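Local coordinates for protein cellulase (Bacillus sp. BG-CS10, PDB 5E09) that hydrolyses internal beta-1,4-glucosidic bonds of cellulose, as a halophilic family 5 glycoside hydrolase that also carries a family 46 carbohydrate-binding module, at residues A[169-174]-A[190-195]; A[100-105]-A[125-130]; A[147-152]-A[195-200]; A[206-211]-A[258-263]. One frame throughout, in Å; residues are numbered along the deposited sequence.

Contact 1 of 4, residues A[169-174]-A[190-195]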
loop_
_atom_site.group_PDB
_atom_site.type_symbol
_atom_site.label_atom_id
_atom_site.label_comp_id
_atom_site.label_asym_id
_atom_site.label_seq_id
_atom_site.Cartn_x
_atom_site.Cartn_y
_atom_site.Cartn_z
ATOM N N GLU A 169 -6.386 25.307 13.351
ATOM C CA GLU A 169 -5.403 26.253 13.870
ATOM C C GLU A 169 -4.002 25.948 13.352
ATOM O O GLU A 169 -3.240 26.864 13.046
ATOM C CB GLU A 169 -5.411 26.258 15.402
ATOM C CG GLU A 169 -6.679 26.848 16.002
ATOM C CD GLU A 169 -6.927 26.393 17.434
ATOM O OE1 GLU A 169 -5.948 26.068 18.140
ATOM O OE2 GLU A 169 -8.107 26.358 17.848
ATOM N N LEU A 170 -3.658 24.666 13.264
ATOM C CA LEU A 170 -2.369 24.277 12.700
ATOM C C LEU A 170 -2.272 24.691 11.233
ATOM O O LEU A 170 -1.277 25.283 10.807
ATOM C CB LEU A 170 -2.154 22.769 12.832
ATOM C CG LEU A 170 -1.853 22.251 14.237
ATOM C CD1 LEU A 170 -1.706 20.749 14.188
ATOM C CD2 LEU A 170 -0.594 22.897 14.800
ATOM N N ASN A 171 -3.316 24.376 10.471
ATOM C CA ASN A 171 -3.347 24.677 9.047
ATOM C C ASN A 171 -3.278 26.185 8.800
ATOM O O ASN A 171 -2.533 26.645 7.931
ATOM C CB ASN A 171 -4.603 24.076 8.401
ATOM C CG ASN A 171 -4.474 22.575 8.159
ATOM O OD1 ASN A 171 -3.368 22.051 8.047
ATOM N ND2 ASN A 171 -5.608 21.881 8.073
ATOM N N THR A 172 -4.032 26.944 9.591
ATOM C CA THR A 172 -4.084 28.403 9.476
ATOM C C THR A 172 -2.750 29.045 9.851
ATOM O O THR A 172 -2.240 29.920 9.133
ATOM C CB THR A 172 -5.206 28.986 10.359
ATOM O OG1 THR A 172 -6.461 28.452 9.926
ATOM C CG2 THR A 172 -5.254 30.493 10.249
ATOM N N ALA A 173 -2.180 28.600 10.967
ATOM C CA ALA A 173 -0.873 29.098 11.398
ATOM C C ALA A 173 0.202 28.831 10.337
ATOM O O ALA A 173 0.988 29.716 9.984
ATOM C CB ALA A 173 -0.477 28.466 12.733
ATOM N N PHE A 174 0.229 27.596 9.848
ATOM C CA PHE A 174 1.111 27.179 8.763
ATOM C C PHE A 174 0.978 28.115 7.551
ATOM O O PHE A 174 1.968 28.707 7.079
ATOM C CB PHE A 174 0.781 25.724 8.403
ATOM C CG PHE A 174 1.300 25.272 7.072
ATOM C CD1 PHE A 174 2.659 25.094 6.861
ATOM C CD2 PHE A 174 0.420 24.970 6.047
ATOM C CE1 PHE A 174 3.138 24.653 5.635
ATOM C CE2 PHE A 174 0.884 24.524 4.815
ATOM C CZ PHE A 174 2.250 24.367 4.607
ATOM N N LEU A 190 0.295 25.124 -1.378
ATOM C CA LEU A 190 0.260 24.608 -0.020
ATOM C C LEU A 190 -0.672 23.420 0.026
ATOM O O LEU A 190 -1.723 23.435 -0.599
ATOM C CB LEU A 190 -0.197 25.685 0.958
ATOM C CG LEU A 190 0.733 26.887 1.092
ATOM C CD1 LEU A 190 0.157 27.890 2.086
ATOM C CD2 LEU A 190 2.125 26.436 1.511
ATOM N N VAL A 191 -0.281 22.389 0.759
ATOM C CA VAL A 191 -1.046 21.155 0.780
ATOM C C VAL A 191 -1.599 20.926 2.186
ATOM O O VAL A 191 -0.847 20.882 3.156
ATOM C CB VAL A 191 -0.176 19.956 0.329
ATOM C CG1 VAL A 191 -0.975 18.669 0.363
ATOM C CG2 VAL A 191 0.388 20.193 -1.066
ATOM N N LEU A 192 -2.917 20.804 2.297
ATOM C CA LEU A 192 -3.565 20.677 3.598
ATOM C C LEU A 192 -4.285 19.348 3.737
ATOM O O LEU A 192 -4.992 18.915 2.820
ATOM C CB LEU A 192 -4.552 21.817 3.821
ATOM C CG LEU A 192 -3.991 23.227 3.672
ATOM C CD1 LEU A 192 -5.119 24.255 3.744
ATOM C CD2 LEU A 192 -2.938 23.475 4.744
ATOM N N PRO A 193 -4.108 18.696 4.889
ATOM C CA PRO A 193 -4.721 17.397 5.166
ATOM C C PRO A 193 -6.084 17.478 5.851
ATOM O O PRO A 193 -6.346 18.411 6.614
ATOM C CB PRO A 193 -3.704 16.741 6.097
ATOM C CG PRO A 193 -3.132 17.905 6.865
ATOM C CD PRO A 193 -3.144 19.086 5.933
ATOM N N THR A 194 -6.943 16.503 5.566
ATOM C CA THR A 194 -8.081 16.232 6.421
ATOM C C THR A 194 -7.536 15.650 7.718
ATOM O O THR A 194 -6.370 15.253 7.780
ATOM C CB THR A 194 -9.078 15.238 5.787
ATOM O OG1 THR A 194 -8.384 14.041 5.412
ATOM C CG2 THR A 194 -9.744 15.838 4.554
ATOM N N LEU A 195 -8.372 15.606 8.749
ATOM C CA LEU A 195 -8.019 14.948 10.000
ATOM C C LEU A 195 -7.682 13.482 9.747
ATOM O O LEU A 195 -8.478 12.757 9.145
ATOM C CB LEU A 195 -9.170 15.071 11.004
ATOM C CG LEU A 195 -8.862 14.672 12.449
ATOM C CD1 LEU A 195 -7.771 15.563 13.034
ATOM C CD2 LEU A 195 -10.121 14.743 13.290
#
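N171 and F174, nearly one turn apart on helix 169-174, meet the side chains of L190, L192 and P193 on the strand. N171 OD1 touches two of them, lying 3.6 Å from L192 CD2 and 3.6 Å from P193 CD. Asparagine and proline reach toward each other tip to tip, while the N171 and L192 side chains run past each other in opposing senses. The same leucine methyl serves F174 as well, sitting at the edge of the ring with L192 CD2 3.9 Å from F174 CD2. L190 CD2 approaches the far end of the ring obliquely, 3.7 Å from F174 CZ. In F174, chi1 of 163° sets CG beside the carbonyl carbon, from where the ring reaches the strand; being flat, it can take one leucine methyl at its edge and another obliquely near CZ.

Helix and strand run antiparallel, at 172° with axes 9.5 Å apart, as expected where the helix of a beta-alpha-beta crossover packs on the next strand of a TIM barrel.

Beyond this shell, the buried OD1 of N171 is hydrogen-bonded to S146 OG, which explains a polar side chain among apolar neighbours. An alanine here would probably leave the hydroxyl of S146 without this partner and open a gap beside L192 CD2 and P193 CD. F174 is further positioned by an edge-to-face contact with W128 and by F144. The strand itself is held by backbone hydrogen bonds from V191 to F144 of strand 142-145 and to S146 just after it, and from L190 and L192 to I220 of strand 219-225.

Contact 2 of 4, residues A[100-105]-A[125-130]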
loop_
_atom_site.group_PDB
_atom_site.type_symbol
_atom_site.label_atom_id
_atom_site.label_comp_id
_atom_site.label_asym_id
_atom_site.label_seq_id
_atom_site.Cartn_x
_atom_site.Cartn_y
_atom_site.Cartn_z
ATOM N N LEU A 100 7.110 18.621 0.578
ATOM C CA LEU A 100 7.853 18.516 1.840
ATOM C C LEU A 100 6.936 18.732 3.050
ATOM O O LEU A 100 6.068 19.610 3.020
ATOM C CB LEU A 100 8.994 19.530 1.863
ATOM C CG LEU A 100 9.850 19.579 3.126
ATOM C CD1 LEU A 100 10.680 18.319 3.244
ATOM C CD2 LEU A 100 10.736 20.818 3.148
ATOM N N ASN A 101 7.117 17.942 4.111
ATOM C CA ASN A 101 6.234 18.062 5.277
ATOM C C ASN A 101 6.896 17.992 6.649
ATOM O O ASN A 101 8.120 17.971 6.767
ATOM C CB ASN A 101 5.135 16.987 5.215
ATOM C CG ASN A 101 5.635 15.568 5.494
ATOM O OD1 ASN A 101 6.730 15.346 6.027
ATOM N ND2 ASN A 101 4.803 14.591 5.147
ATOM N N LEU A 102 6.027 17.773 7.633
ATOM C CA LEU A 102 6.350 17.465 9.010
ATOM C C LEU A 102 5.691 16.080 8.952
ATOM O O LEU A 102 4.544 15.986 8.513
ATOM C CB LEU A 102 5.605 18.383 9.970
ATOM C CG LEU A 102 5.884 19.881 9.829
ATOM C CD1 LEU A 102 5.019 20.682 10.790
ATOM C CD2 LEU A 102 7.359 20.175 10.056
ATOM N N HIS A 103 6.367 15.038 9.395
ATOM C CA HIS A 103 5.789 13.711 9.309
ATOM C C HIS A 103 5.380 13.031 10.600
ATOM O O HIS A 103 4.289 13.212 11.036
ATOM C CB HIS A 103 6.673 12.802 8.477
ATOM C CG HIS A 103 5.941 11.690 7.815
ATOM N ND1 HIS A 103 5.180 11.872 6.692
ATOM C CD2 HIS A 103 5.865 10.379 8.109
ATOM C CE1 HIS A 103 4.658 10.726 6.328
ATOM N NE2 HIS A 103 5.070 9.801 7.165
ATOM N N HIS A 104 6.247 12.252 11.204
ATOM C CA HIS A 104 5.904 11.552 12.427
ATOM C C HIS A 104 5.744 12.472 13.604
ATOM O O HIS A 104 5.218 12.113 14.618
ATOM C CB HIS A 104 6.793 10.358 12.686
ATOM C CG HIS A 104 6.548 9.242 11.739
ATOM N ND1 HIS A 104 5.291 8.790 11.445
ATOM C CD2 HIS A 104 7.390 8.514 10.986
ATOM C CE1 HIS A 104 5.371 7.822 10.565
ATOM N NE2 HIS A 104 6.635 7.637 10.270
ATOM N N ASP A 105 6.213 13.682 13.427
ATOM C CA ASP A 105 6.034 14.714 14.438
ATOM C C ASP A 105 4.576 14.808 14.866
ATOM O O ASP A 105 4.274 15.199 15.989
ATOM C CB ASP A 105 6.504 16.069 13.911
ATOM C CG ASP A 105 7.946 16.051 13.467
ATOM O OD1 ASP A 105 8.836 16.043 14.344
ATOM O OD2 ASP A 105 8.190 16.054 12.240
ATOM N N THR A 125 5.528 26.483 14.920
ATOM C CA THR A 125 5.849 27.786 14.354
ATOM C C THR A 125 7.330 27.921 14.013
ATOM O O THR A 125 7.671 28.373 12.920
ATOM C CB THR A 125 5.459 28.908 15.311
ATOM O OG1 THR A 125 4.050 28.841 15.552
ATOM C CG2 THR A 125 5.806 30.258 14.714
ATOM N N ALA A 126 8.200 27.531 14.945
ATOM C CA ALA A 126 9.643 27.569 14.710
ATOM C C ALA A 126 10.042 26.712 13.505
ATOM O O ALA A 126 10.864 27.121 12.668
ATOM C CB ALA A 126 10.394 27.112 15.956
ATOM N N LEU A 127 9.450 25.524 13.423
ATOM C CA LEU A 127 9.691 24.616 12.309
ATOM C C LEU A 127 9.314 25.239 10.981
ATOM O O LEU A 127 10.145 25.322 10.074
ATOM C CB LEU A 127 8.914 23.309 12.481
ATOM C CG LEU A 127 9.630 22.181 13.211
ATOM C CD1 LEU A 127 8.809 20.899 13.159
ATOM C CD2 LEU A 127 11.008 21.972 12.604
ATOM N N TRP A 128 8.064 25.672 10.850
ATOM C CA TRP A 128 7.648 26.190 9.550
ATOM C C TRP A 128 8.266 27.554 9.239
ATOM O O TRP A 128 8.316 27.955 8.078
ATOM C CB TRP A 128 6.122 26.233 9.442
ATOM C CG TRP A 128 5.581 24.895 9.037
ATOM C CD1 TRP A 128 4.752 24.080 9.761
ATOM C CD2 TRP A 128 5.884 24.187 7.818
ATOM N NE1 TRP A 128 4.504 22.923 9.058
ATOM C CE2 TRP A 128 5.176 22.964 7.883
ATOM C CE3 TRP A 128 6.661 24.480 6.700
ATOM C CZ2 TRP A 128 5.244 22.034 6.835
ATOM C CZ3 TRP A 128 6.719 23.549 5.669
ATOM C CH2 TRP A 128 6.011 22.340 5.745
ATOM N N GLU A 129 8.768 28.248 10.258
ATOM C CA GLU A 129 9.542 29.463 10.016
ATOM C C GLU A 129 10.894 29.114 9.396
ATOM O O GLU A 129 11.275 29.683 8.366
ATOM C CB GLU A 129 9.734 30.257 11.304
ATOM C CG GLU A 129 8.564 31.162 11.657
ATOM C CD GLU A 129 8.679 31.763 13.050
ATOM O OE1 GLU A 129 9.619 31.393 13.787
ATOM O OE2 GLU A 129 7.825 32.607 13.406
ATOM N N GLN A 130 11.615 28.172 10.005
ATOM C CA GLN A 130 12.907 27.760 9.449
ATOM C C GLN A 130 12.760 27.163 8.040
ATOM O O GLN A 130 13.567 27.450 7.151
ATOM C CB GLN A 130 13.603 26.757 10.365
ATOM C CG GLN A 130 14.005 27.316 11.705
ATOM C CD GLN A 130 14.556 26.252 12.630
ATOM O OE1 GLN A 130 15.698 25.822 12.485
ATOM N NE2 GLN A 130 13.747 25.820 13.588
#
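L102 carries the apolar part of this contact, its branched end lying between L127 and W128 of the helix. L102 CD2 is 3.5 Å from L127 CD1, and it also lies 3.9 Å above one face of the W128 indole, offset toward the rim. L102 has CG anti to its carbonyl carbon (chi1 -60°), which puts CG against the indole, 3.7 Å from W128 CE2, the two side chains passing at a slant. A branched leucine fits here because it can touch the other leucine and the flat indole together. At the indole edge, in its plane, L100 O is 3.9 Å from W128 CH2.

The indole N-H has its partner outside the two segments: W128 NE1 is hydrogen-bonded to S146 O, just beyond the end of strand 142-145. Within the loop, N101 ND2 donates to H103 ND1 at 3.1 Å, in the plane of the imidazole, which would help to set the rotation of that ring. N101 OD1 is bonded in turn to V62 N, and the L102 backbone to N148.

Such packing belongs to the (beta/alpha)8 barrel: the loop leaving the C-terminal end of strand 97-100, the end where these barrels carry their active sites, is backed by the outer helix 117-134.

Contact 3 of 4, residues A[147-152]-A[195-200]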
loop_
_atom_site.group_PDB
_atom_site.type_symbol
_atom_site.label_atom_id
_atom_site.label_comp_id
_atom_site.label_asym_id
_atom_site.label_seq_id
_atom_site.Cartn_x
_atom_site.Cartn_y
_atom_site.Cartn_z
ATOM N N VAL A 147 1.186 19.020 7.884
ATOM C CA VAL A 147 1.465 17.939 8.826
ATOM C C VAL A 147 0.912 16.622 8.286
ATOM O O VAL A 147 -0.181 16.588 7.718
ATOM C CB VAL A 147 0.855 18.236 10.216
ATOM C CG1 VAL A 147 -0.573 18.768 10.069
ATOM C CG2 VAL A 147 0.890 17.001 11.115
ATOM N N ASN A 148 1.668 15.542 8.438
ATOM C CA ASN A 148 1.192 14.245 7.979
ATOM C C ASN A 148 0.202 13.637 8.949
ATOM O O ASN A 148 0.460 13.607 10.147
ATOM C CB ASN A 148 2.355 13.281 7.777
ATOM C CG ASN A 148 1.897 11.929 7.279
ATOM O OD1 ASN A 148 1.489 11.793 6.127
ATOM N ND2 ASN A 148 1.944 10.921 8.148
ATOM N N GLU A 149 -0.919 13.151 8.418
ATOM C CA GLU A 149 -1.923 12.397 9.181
ATOM C C GLU A 149 -2.188 12.938 10.587
ATOM O O GLU A 149 -1.907 12.261 11.574
ATOM C CB GLU A 149 -1.507 10.919 9.267
ATOM C CG GLU A 149 -1.395 10.252 7.896
ATOM C CD GLU A 149 -1.286 8.730 7.953
ATOM O OE1 GLU A 149 -1.157 8.178 9.068
ATOM O OE2 GLU A 149 -1.341 8.088 6.876
ATOM N N PRO A 150 -2.735 14.160 10.681
ATOM C CA PRO A 150 -2.971 14.798 11.981
ATOM C C PRO A 150 -3.917 13.996 12.865
ATOM O O PRO A 150 -5.001 13.616 12.429
ATOM C CB PRO A 150 -3.604 16.144 11.607
ATOM C CG PRO A 150 -3.291 16.347 10.169
ATOM C CD PRO A 150 -3.239 14.982 9.568
ATOM N N ARG A 151 -3.499 13.742 14.099
ATOM C CA ARG A 151 -4.339 13.063 15.076
ATOM C C ARG A 151 -4.087 13.714 16.433
ATOM O O ARG A 151 -3.014 14.261 16.665
ATOM C CB ARG A 151 -4.031 11.562 15.103
ATOM C CG ARG A 151 -5.094 10.691 15.760
ATOM C CD ARG A 151 -4.619 9.244 15.885
ATOM N NE ARG A 151 -3.443 8.998 15.060
ATOM C CZ ARG A 151 -2.266 8.609 15.538
ATOM N NH1 ARG A 151 -2.110 8.391 16.838
ATOM N NH2 ARG A 151 -1.252 8.422 14.706
ATOM N N PHE A 152 -5.068 13.684 17.325
ATOM C CA PHE A 152 -4.881 14.309 18.629
ATOM C C PHE A 152 -5.372 13.417 19.748
ATOM O O PHE A 152 -6.103 12.457 19.509
ATOM C CB PHE A 152 -5.582 15.666 18.682
ATOM C CG PHE A 152 -5.129 16.607 17.610
ATOM C CD1 PHE A 152 -3.990 17.376 17.782
ATOM C CD2 PHE A 152 -5.822 16.701 16.416
ATOM C CE1 PHE A 152 -3.560 18.234 16.788
ATOM C CE2 PHE A 152 -5.398 17.556 15.420
ATOM C CZ PHE A 152 -4.267 18.327 15.607
ATOM N N LEU A 195 -8.372 15.606 8.749
ATOM C CA LEU A 195 -8.019 14.948 10.000
ATOM C C LEU A 195 -7.682 13.482 9.747
ATOM O O LEU A 195 -8.478 12.757 9.145
ATOM C CB LEU A 195 -9.170 15.071 11.004
ATOM C CG LEU A 195 -8.862 14.672 12.449
ATOM C CD1 LEU A 195 -7.771 15.563 13.034
ATOM C CD2 LEU A 195 -10.121 14.743 13.290
ATOM N N GLU A 196 -6.493 13.065 10.190
ATOM C CA GLU A 196 -5.985 11.700 9.993
ATOM C C GLU A 196 -5.814 11.344 8.515
ATOM O O GLU A 196 -5.727 10.164 8.162
ATOM C CB GLU A 196 -6.912 10.677 10.662
ATOM C CG GLU A 196 -6.823 10.635 12.170
ATOM C CD GLU A 196 -7.924 9.796 12.797
ATOM O OE1 GLU A 196 -8.818 9.336 12.054
ATOM O OE2 GLU A 196 -7.898 9.601 14.033
ATOM N N THR A 197 -5.756 12.371 7.666
ATOM C CA THR A 197 -5.850 12.231 6.208
ATOM C C THR A 197 -6.910 11.220 5.785
ATOM O O THR A 197 -6.714 10.483 4.826
ATOM C CB THR A 197 -4.498 11.820 5.567
ATOM O OG1 THR A 197 -4.082 10.545 6.073
ATOM C CG2 THR A 197 -3.422 12.865 5.848
ATOM N N ALA A 198 -8.030 11.189 6.506
ATOM C CA ALA A 198 -9.109 10.247 6.216
ATOM C C ALA A 198 -10.166 10.883 5.312
ATOM O O ALA A 198 -10.096 12.069 5.005
ATOM C CB ALA A 198 -9.738 9.754 7.505
ATOM N N THR A 199 -11.159 10.102 4.901
ATOM C CA THR A 199 -12.048 10.539 3.831
ATOM C C THR A 199 -13.530 10.587 4.195
ATOM O O THR A 199 -14.380 10.633 3.308
ATOM C CB THR A 199 -11.887 9.632 2.591
ATOM O OG1 THR A 199 -12.301 8.295 2.910
ATOM C CG2 THR A 199 -10.435 9.617 2.132
ATOM N N SER A 200 -13.842 10.590 5.488
ATOM C CA SER A 200 -15.222 10.766 5.932
ATOM C C SER A 200 -15.773 12.101 5.442
ATOM O O SER A 200 -15.046 13.096 5.384
ATOM C CB SER A 200 -15.314 10.688 7.455
ATOM O OG SER A 200 -14.797 9.457 7.925
#
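The E149 and T197 side chains meet at a slant, with E149 CG 3.3 Å from T197 OG1. That hydroxyl stands in the crowded position between the backbone N and the carbonyl carbon (chi1 62°), near enough to donate to E196 O at 2.7 Å, tilted from the carbonyl plane. Threonine suits the site through both branches, since CG2 at the same time packs 3.6 Å from E149 N. The carboxylate of E149, on an extended chain, is hydrogen-bonded through OE2 to H224 ND1.

One backbone bond joins the loops: E196 N donates to P150 O at 2.7 Å, in the carbonyl plane though bent at the hydrogen. Next to this bond, L195 has CG anti to its backbone N (chi1 -169°), and chi2 of 62° then turns CD1 to the edge of the F152 ring, 3.9 Å from F152 CE2. The extended E196 chain reaches the aliphatic part of R151, OE2 lying 3.5 Å from R151 CG. The arginine's charge, not in contact, may partly offset the negative charge of E196, which lies close to that of E158.

The two loops follow consecutive strands, 142-145 and 190-193, at the C-terminal end of the TIM barrel. N148, E149 and P150 match the Asn-Glu-Pro signature of family 5 glycoside hydrolases, consistent with a place beside the substrate-binding cleft.

Contact 4 of 4, residues A[206-211]-A[258-263]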
loop_
_atom_site.group_PDB
_atom_site.type_symbol
_atom_site.label_atom_id
_atom_site.label_comp_id
_atom_site.label_asym_id
_atom_site.label_seq_id
_atom_site.Cartn_x
_atom_site.Cartn_y
_atom_site.Cartn_z
ATOM N N ARG A 206 -14.862 19.780 6.628
ATOM C CA ARG A 206 -14.132 20.699 7.493
ATOM C C ARG A 206 -12.847 21.202 6.845
ATOM O O ARG A 206 -12.484 22.379 7.000
ATOM C CB ARG A 206 -13.838 20.028 8.829
ATOM C CG ARG A 206 -15.117 19.642 9.536
ATOM C CD ARG A 206 -14.879 19.224 10.950
ATOM N NE ARG A 206 -15.325 20.242 11.894
ATOM C CZ ARG A 206 -16.435 20.148 12.617
ATOM N NH1 ARG A 206 -17.209 19.076 12.510
ATOM N NH2 ARG A 206 -16.764 21.122 13.456
ATOM N N LEU A 207 -12.160 20.324 6.115
ATOM C CA LEU A 207 -11.020 20.788 5.330
ATOM C C LEU A 207 -11.493 21.822 4.304
ATOM O O LEU A 207 -10.858 22.864 4.105
ATOM C CB LEU A 207 -10.322 19.621 4.636
ATOM C CG LEU A 207 -9.247 20.042 3.635
ATOM C CD1 LEU A 207 -8.183 20.865 4.314
ATOM C CD2 LEU A 207 -8.638 18.827 2.970
ATOM N N HIS A 208 -12.625 21.523 3.673
ATOM C CA HIS A 208 -13.240 22.418 2.693
ATOM C C HIS A 208 -13.494 23.802 3.286
ATOM O O HIS A 208 -13.162 24.826 2.689
ATOM C CB HIS A 208 -14.548 21.800 2.186
ATOM C CG HIS A 208 -15.117 22.490 0.980
ATOM N ND1 HIS A 208 -14.395 23.371 0.221
ATOM C CD2 HIS A 208 -16.349 22.409 0.420
ATOM C CE1 HIS A 208 -15.157 23.817 -0.774
ATOM N NE2 HIS A 208 -16.338 23.251 -0.671
ATOM N N GLN A 209 -14.064 23.817 4.485
ATOM C CA GLN A 209 -14.353 25.055 5.187
ATOM C C GLN A 209 -13.067 25.811 5.512
ATOM O O GLN A 209 -12.990 27.024 5.311
ATOM C CB GLN A 209 -15.154 24.768 6.462
ATOM C CG GLN A 209 -15.611 26.010 7.219
ATOM C CD GLN A 209 -16.381 26.990 6.344
ATOM O OE1 GLN A 209 -16.165 28.200 6.418
ATOM N NE2 GLN A 209 -17.286 26.471 5.515
ATOM N N THR A 210 -12.055 25.097 6.001
ATOM C CA THR A 210 -10.755 25.718 6.258
ATOM C C THR A 210 -10.218 26.413 5.009
ATOM O O THR A 210 -9.722 27.545 5.066
ATOM C CB THR A 210 -9.713 24.689 6.736
ATOM O OG1 THR A 210 -10.162 24.064 7.945
ATOM C CG2 THR A 210 -8.360 25.362 6.980
HETATM N N MSE A 211 -10.336 25.732 3.874
HETATM C CA MSE A 211 -9.828 26.270 2.621
HETATM C C MSE A 211 -10.603 27.493 2.166
HETATM O O MSE A 211 -10.005 28.470 1.713
HETATM C CB MSE A 211 -9.843 25.193 1.542
HETATM C CG MSE A 211 -8.743 24.189 1.788
HETATM SE SE MSE A 211 -8.496 22.804 0.466
HETATM C CE MSE A 211 -6.714 22.280 1.022
ATOM N N ASN A 258 -16.655 14.917 -5.319
ATOM C CA ASN A 258 -17.765 15.849 -5.133
ATOM C C ASN A 258 -17.393 17.026 -4.244
ATOM O O ASN A 258 -17.754 18.171 -4.530
ATOM C CB ASN A 258 -18.980 15.136 -4.538
ATOM C CG ASN A 258 -19.475 14.009 -5.414
ATOM O OD1 ASN A 258 -19.275 14.017 -6.633
ATOM N ND2 ASN A 258 -20.127 13.026 -4.798
ATOM N N THR A 259 -16.666 16.751 -3.166
ATOM C CA THR A 259 -16.349 17.813 -2.220
ATOM C C THR A 259 -15.292 18.785 -2.742
ATOM O O THR A 259 -15.440 19.994 -2.590
ATOM C CB THR A 259 -15.883 17.236 -0.877
ATOM O OG1 THR A 259 -16.911 16.389 -0.350
ATOM C CG2 THR A 259 -15.598 18.357 0.118
ATOM N N PHE A 260 -14.236 18.273 -3.366
ATOM C CA PHE A 260 -13.118 19.130 -3.755
ATOM C C PHE A 260 -12.946 19.317 -5.266
ATOM O O PHE A 260 -13.045 20.437 -5.773
ATOM C CB PHE A 260 -11.818 18.585 -3.175
ATOM C CG PHE A 260 -11.761 18.610 -1.679
ATOM C CD1 PHE A 260 -11.640 19.809 -0.997
ATOM C CD2 PHE A 260 -11.809 17.434 -0.952
ATOM C CE1 PHE A 260 -11.581 19.836 0.383
ATOM C CE2 PHE A 260 -11.748 17.454 0.434
ATOM C CZ PHE A 260 -11.635 18.657 1.097
ATOM N N THR A 261 -12.664 18.226 -5.973
ATOM C CA THR A 261 -12.362 18.291 -7.404
ATOM C C THR A 261 -13.500 18.921 -8.221
ATOM O O THR A 261 -13.250 19.680 -9.154
ATOM C CB THR A 261 -12.046 16.886 -7.963
ATOM O OG1 THR A 261 -10.850 16.385 -7.348
ATOM C CG2 THR A 261 -11.841 16.930 -9.470
ATOM N N ALA A 262 -14.742 18.611 -7.860
ATOM C CA ALA A 262 -15.907 19.168 -8.541
ATOM C C ALA A 262 -15.932 20.692 -8.428
ATOM O O ALA A 262 -16.306 21.391 -9.370
ATOM C CB ALA A 262 -17.184 18.574 -7.981
ATOM N N ASN A 263 -15.532 21.202 -7.267
ATOM C CA ASN A 263 -15.289 22.629 -7.106
ATOM C C ASN A 263 -13.847 22.904 -7.517
ATOM O O ASN A 263 -13.171 22.029 -8.051
ATOM C CB ASN A 263 -15.419 23.034 -5.639
ATOM C CG ASN A 263 -16.770 22.660 -5.055
ATOM O OD1 ASN A 263 -17.815 23.034 -5.588
ATOM N ND2 ASN A 263 -16.756 21.904 -3.963
#
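F260 and H208 bring the largest buried areas to this meeting of helices. The F260 ring points its outer end at helix 206-211, where L207 crosses it at about a right angle, with L207 CD2 3.5 Å from F260 CZ. F260 CE1 also lies 3.8 Å from H208 CA, so the ring packs against the backbone of the helix as well as its side chains. M211, present as selenomethionine, makes a Met-aromatic contact, SE standing 5.3 Å from the centre of the F260 ring and well off its normal. A large flat phenylalanine can touch three residues in this way.

H208 has CG anti to its backbone N (chi1 -168°), and its ring stands oblique to that of F260, the planes at 67°. A flat imidazole suits the place: one face lies under T259 O, 3.8 Å above the plane and offset toward the rim, while the end of the ring reaches N263. H208 NE2 is 3.6 Å from N263 ND2, and that amide also gives a weak hydrogen bond to T259 O. Threonine contributes its methyl, T259 CG2 lying 4.1 Å from H208 CD2. An alanine in place of H208 would probably open a gap beside T259 O and N263, though the contacts of CB with F260 and T259 would stay.

L207 and M211 also touch L192 of strand 190-193 and A221 of strand 219-225, and F260 reaches A221 too. Two neighbouring outer helices, 201-214 and 243-261, thus pack together over the barrel wall, with I265 beside H208, M211 and F260.

Read from the N terminus, contact 2 comes first, closing the loop from the end of strand 97-100 through helix 105-110 to helix 117-134. Contact 3 then opens after strand 142-145 and closes after strand 190-193, and contact 1 is nested inside it, the two sharing L195. Contact 4 follows in series, joining helix 201-214 to helix 243-261. None cross. Contacts 1 and 2 touch through F174 and W128, contacts 1 and 4 through L192 and P193 with L207 and M211, and contacts 2 and 3 meet at N148. Contact 2 ties a loop to an outer helix, contact 3 two loops at the C-terminal end, contact 1 a helix to its strand, and contact 4 two outer helices.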